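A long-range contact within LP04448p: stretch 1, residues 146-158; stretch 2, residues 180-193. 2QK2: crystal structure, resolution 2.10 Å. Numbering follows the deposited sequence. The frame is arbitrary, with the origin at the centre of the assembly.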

# COMPACT_ATOMS: atom_id res chain seq x y z
N ASN A 146 7.90 15.82 0.87
CA ASN A 146 8.13 15.21 2.17
C ASN A 146 9.00 13.95 2.08
O ASN A 146 8.63 12.96 1.45
CB ASN A 146 6.78 14.86 2.80
CG ASN A 146 6.90 14.54 4.26
OD1 ASN A 146 6.83 15.43 5.10
ND2 ASN A 146 7.09 13.26 4.57
N PRO A 147 10.18 13.97 2.74
CA PRO A 147 11.10 12.83 2.73
C PRO A 147 10.44 11.52 3.17
O PRO A 147 10.72 10.46 2.61
CB PRO A 147 12.20 13.27 3.71
CG PRO A 147 12.18 14.76 3.59
CD PRO A 147 10.71 15.07 3.57
N SER A 148 9.58 11.60 4.18
CA SER A 148 8.90 10.41 4.69
C SER A 148 8.03 9.76 3.62
O SER A 148 7.97 8.53 3.52
CB SER A 148 8.05 10.76 5.90
OG SER A 148 8.87 11.06 7.02
N VAL A 149 7.35 10.59 2.83
CA VAL A 149 6.49 10.08 1.76
C VAL A 149 7.35 9.42 0.68
O VAL A 149 7.04 8.32 0.23
CB VAL A 149 5.64 11.20 1.14
CG1 VAL A 149 4.92 10.70 -0.12
CG2 VAL A 149 4.63 11.71 2.16
N LYS A 150 8.43 10.09 0.28
CA LYS A 150 9.32 9.54 -0.74
C LYS A 150 9.83 8.17 -0.32
O LYS A 150 9.82 7.22 -1.11
CB LYS A 150 10.53 10.44 -0.99
CG LYS A 150 10.24 11.81 -1.59
CD LYS A 150 11.53 12.35 -2.19
CE LYS A 150 11.44 13.81 -2.57
NZ LYS A 150 11.55 14.65 -1.35
N SER A 151 10.30 8.08 0.91
CA SER A 151 10.84 6.82 1.42
C SER A 151 9.80 5.71 1.45
O SER A 151 10.03 4.62 0.93
CB SER A 151 11.40 7.03 2.83
OG SER A 151 11.83 5.79 3.37
N GLU A 152 8.65 5.98 2.07
CA GLU A 152 7.59 4.97 2.16
C GLU A 152 7.04 4.60 0.79
O GLU A 152 6.59 3.47 0.59
CB GLU A 152 6.46 5.45 3.07
CG GLU A 152 6.83 5.51 4.57
CD GLU A 152 7.18 4.15 5.17
OE1 GLU A 152 6.53 3.14 4.81
OE2 GLU A 152 8.10 4.10 6.02
N THR A 153 7.09 5.53 -0.15
CA THR A 153 6.61 5.24 -1.49
C THR A 153 7.58 4.24 -2.13
O THR A 153 7.17 3.26 -2.74
CB THR A 153 6.52 6.50 -2.37
OG1 THR A 153 5.58 7.42 -1.81
CG2 THR A 153 6.06 6.14 -3.78
N ALA A 154 8.88 4.48 -1.95
CA ALA A 154 9.89 3.59 -2.51
C ALA A 154 9.80 2.21 -1.86
O ALA A 154 9.96 1.20 -2.53
CB ALA A 154 11.30 4.17 -2.31
N LEU A 155 9.56 2.18 -0.55
CA LEU A 155 9.45 0.91 0.16
C LEU A 155 8.18 0.18 -0.29
O LEU A 155 8.15 -1.06 -0.37
CB LEU A 155 9.42 1.14 1.67
CG LEU A 155 10.75 1.65 2.27
CD1 LEU A 155 10.56 1.95 3.75
CD2 LEU A 155 11.84 0.59 2.07
N PHE A 156 7.13 0.94 -0.58
CA PHE A 156 5.88 0.35 -1.06
C PHE A 156 6.16 -0.37 -2.39
O PHE A 156 5.71 -1.49 -2.61
CB PHE A 156 4.82 1.43 -1.27
CG PHE A 156 3.69 1.01 -2.18
CD1 PHE A 156 2.86 -0.05 -1.83
CD2 PHE A 156 3.47 1.66 -3.39
CE1 PHE A 156 1.82 -0.45 -2.68
CE2 PHE A 156 2.44 1.27 -4.25
CZ PHE A 156 1.61 0.21 -3.88
N ILE A 157 6.92 0.28 -3.26
CA ILE A 157 7.29 -0.30 -4.55
C ILE A 157 8.09 -1.59 -4.35
O ILE A 157 7.87 -2.59 -5.05
CB ILE A 157 8.11 0.71 -5.38
CG1 ILE A 157 7.21 1.90 -5.76
CG2 ILE A 157 8.67 0.05 -6.63
CD1 ILE A 157 7.95 3.04 -6.44
N ALA A 158 9.01 -1.58 -3.40
CA ALA A 158 9.83 -2.76 -3.11
C ALA A 158 8.96 -3.94 -2.69
O ALA A 158 9.07 -5.03 -3.24
CB ALA A 158 10.85 -2.44 -2.01
N SER A 180 12.50 7.30 -12.02
CA SER A 180 11.96 7.97 -10.84
C SER A 180 12.70 7.58 -9.57
O SER A 180 13.00 8.43 -8.73
CB SER A 180 10.47 7.64 -10.68
OG SER A 180 9.73 8.08 -11.80
N LEU A 181 12.99 6.29 -9.42
CA LEU A 181 13.69 5.78 -8.25
C LEU A 181 15.17 6.20 -8.20
O LEU A 181 15.72 6.40 -7.12
CB LEU A 181 13.58 4.25 -8.18
CG LEU A 181 12.20 3.71 -7.78
CD1 LEU A 181 12.10 2.21 -8.01
CD2 LEU A 181 11.96 4.04 -6.31
N VAL A 182 15.81 6.32 -9.36
CA VAL A 182 17.21 6.74 -9.39
C VAL A 182 17.27 8.19 -8.91
O VAL A 182 18.22 8.61 -8.24
CB VAL A 182 17.81 6.64 -10.81
CG1 VAL A 182 19.17 7.34 -10.86
CG2 VAL A 182 17.97 5.18 -11.19
N LYS A 183 16.22 8.94 -9.24
CA LYS A 183 16.14 10.33 -8.83
C LYS A 183 16.11 10.43 -7.30
O LYS A 183 16.85 11.21 -6.71
CB LYS A 183 14.89 10.96 -9.44
CG LYS A 183 14.92 12.47 -9.54
CD LYS A 183 13.80 12.95 -10.45
CE LYS A 183 13.92 12.31 -11.83
NZ LYS A 183 12.69 12.46 -12.65
N THR A 184 15.25 9.65 -6.65
CA THR A 184 15.19 9.70 -5.20
C THR A 184 16.42 9.04 -4.59
O THR A 184 16.81 9.34 -3.46
CB THR A 184 13.89 9.03 -4.65
OG1 THR A 184 13.76 7.70 -5.17
CG2 THR A 184 12.67 9.85 -5.05
N LEU A 185 17.05 8.14 -5.35
CA LEU A 185 18.26 7.46 -4.87
C LEU A 185 19.36 8.50 -4.68
O LEU A 185 20.20 8.37 -3.79
CB LEU A 185 18.72 6.42 -5.89
CG LEU A 185 20.06 5.72 -5.61
CD1 LEU A 185 19.94 4.81 -4.39
CD2 LEU A 185 20.47 4.92 -6.84
N ASN A 186 19.35 9.52 -5.53
CA ASN A 186 20.36 10.57 -5.46
C ASN A 186 19.94 11.73 -4.56
O ASN A 186 20.59 12.77 -4.54
CB ASN A 186 20.68 11.08 -6.87
CG ASN A 186 21.26 10.00 -7.76
OD1 ASN A 186 22.09 9.20 -7.33
ND2 ASN A 186 20.84 9.98 -9.01
N GLU A 187 18.85 11.55 -3.82
CA GLU A 187 18.37 12.58 -2.91
C GLU A 187 19.37 12.64 -1.75
O GLU A 187 20.06 11.67 -1.46
CB GLU A 187 16.99 12.20 -2.36
CG GLU A 187 15.96 13.32 -2.41
CD GLU A 187 15.49 13.60 -3.83
OE1 GLU A 187 16.34 13.87 -4.70
OE2 GLU A 187 14.26 13.56 -4.07
N PRO A 188 19.46 13.80 -1.07
CA PRO A 188 20.39 13.94 0.05
C PRO A 188 19.98 13.15 1.28
O PRO A 188 20.83 12.79 2.10
CB PRO A 188 20.38 15.44 0.31
CG PRO A 188 19.99 16.03 -1.02
CD PRO A 188 18.90 15.10 -1.46
N ASP A 189 18.69 12.88 1.42
CA ASP A 189 18.18 12.15 2.58
C ASP A 189 18.60 10.68 2.59
O ASP A 189 18.29 9.93 1.67
CB ASP A 189 16.66 12.27 2.64
CG ASP A 189 16.08 11.68 3.90
OD1 ASP A 189 16.09 10.44 4.04
OD2 ASP A 189 15.63 12.47 4.76
N PRO A 190 19.31 10.25 3.65
CA PRO A 190 19.80 8.88 3.82
C PRO A 190 18.72 7.79 3.75
O PRO A 190 18.91 6.76 3.11
CB PRO A 190 20.47 8.92 5.19
CG PRO A 190 20.88 10.34 5.33
CD PRO A 190 19.69 11.08 4.81
N THR A 191 17.60 8.02 4.42
CA THR A 191 16.51 7.04 4.43
C THR A 191 15.89 6.90 3.04
O THR A 191 15.67 5.79 2.56
CB THR A 191 15.41 7.43 5.43
OG1 THR A 191 16.00 7.63 6.72
CG2 THR A 191 14.37 6.32 5.53
N VAL A 192 15.61 8.03 2.40
CA VAL A 192 15.03 8.01 1.06
C VAL A 192 15.96 7.24 0.13
O VAL A 192 15.51 6.43 -0.68
CB VAL A 192 14.82 9.45 0.54
CG1 VAL A 192 14.34 9.42 -0.92
CG2 VAL A 192 13.80 10.17 1.43
N ARG A 193 17.26 7.49 0.26
CA ARG A 193 18.25 6.80 -0.57
C ARG A 193 18.21 5.29 -0.31
O ARG A 193 18.17 4.50 -1.26
CB ARG A 193 19.66 7.34 -0.30
CG ARG A 193 20.77 6.52 -0.95
CD ARG A 193 22.14 7.18 -0.81
NE ARG A 193 22.47 7.53 0.57
CZ ARG A 193 22.52 6.66 1.59
NH1 ARG A 193 22.26 5.38 1.39
NH2 ARG A 193 22.84 7.09 2.80

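The contact is a predominantly apolar packing of one helix, 147-158, against two helical segments and the loop between them, with a single long salt bridge and no hydrogen bond crossing between the stretches. The buried surface is modest, 439 Å² summed over both sides. The axes of helices 147-158 and 180-185 come no closer than 11.2 Å and run at 135° to each other, so here side chains must span the gap. The second helix of stretch 2 approaches more intimately: the CA atoms of S151 and V192 lie 4.4 Å apart.

V192 covers this close approach. Its CA-to-CB bond points sideways, and with chi1 at 175° (t) both methyls pack on stretch 1: V192 CG2 lies 3.3 Å from P147 O and 4.2 Å from P147 CB, and V192 CG1 and CG2 lie 3.9 and 4.1 Å from K150 CB. The carbonyl of P147 already accepts the helical bond from S151 N (3.0 Å between S151 N and P147 O), so an apolar methyl beside it does not deprive it of that partner. S151 suits the tight spacing because its side chain is small; its CB is 4.2 Å from V192 CG2, and its OG is 3.4 Å from T191 CG2, a van der Waals contact.

At the other end, L181 points toward stretch 1 and meets two residues spaced three apart on the same helix: L181 CD2 is 4.1 Å from both A154 CB and I157 CD1, and L181 CD1 adds a contact of 4.3 Å to I157 CG2. All three residues are buried. The short side chain of A154 leaves the leucine room between helices whose CA atoms, at A154 and L181, are 7.2 Å apart, and the longer I157 extends to the same leucine.

K150 joins the two regions and has the largest covered area, 70 Å². Its chain, m at chi1 and t at chi2 and chi3, carries K150 CD to 4.0 Å from T184 CG2 and K150 CE to 3.2 Å from E187 OE2. The charge pairing is looser, with K150 NZ 4.0 Å from E187 OE2, a long salt bridge. A lysine thus offers both an aliphatic stem for packing and a charge for the turn.

The start of the second helix is organized locally. D189, at its N-cap, accepts through OD1 from V192 N at 3.0 Å (168°) and weakly from T191 N at 2.9 Å (116°). Its other carboxylate oxygen, D189 OD2, lies 3.7 Å from P147 CB, so the capping residue also touches stretch 1.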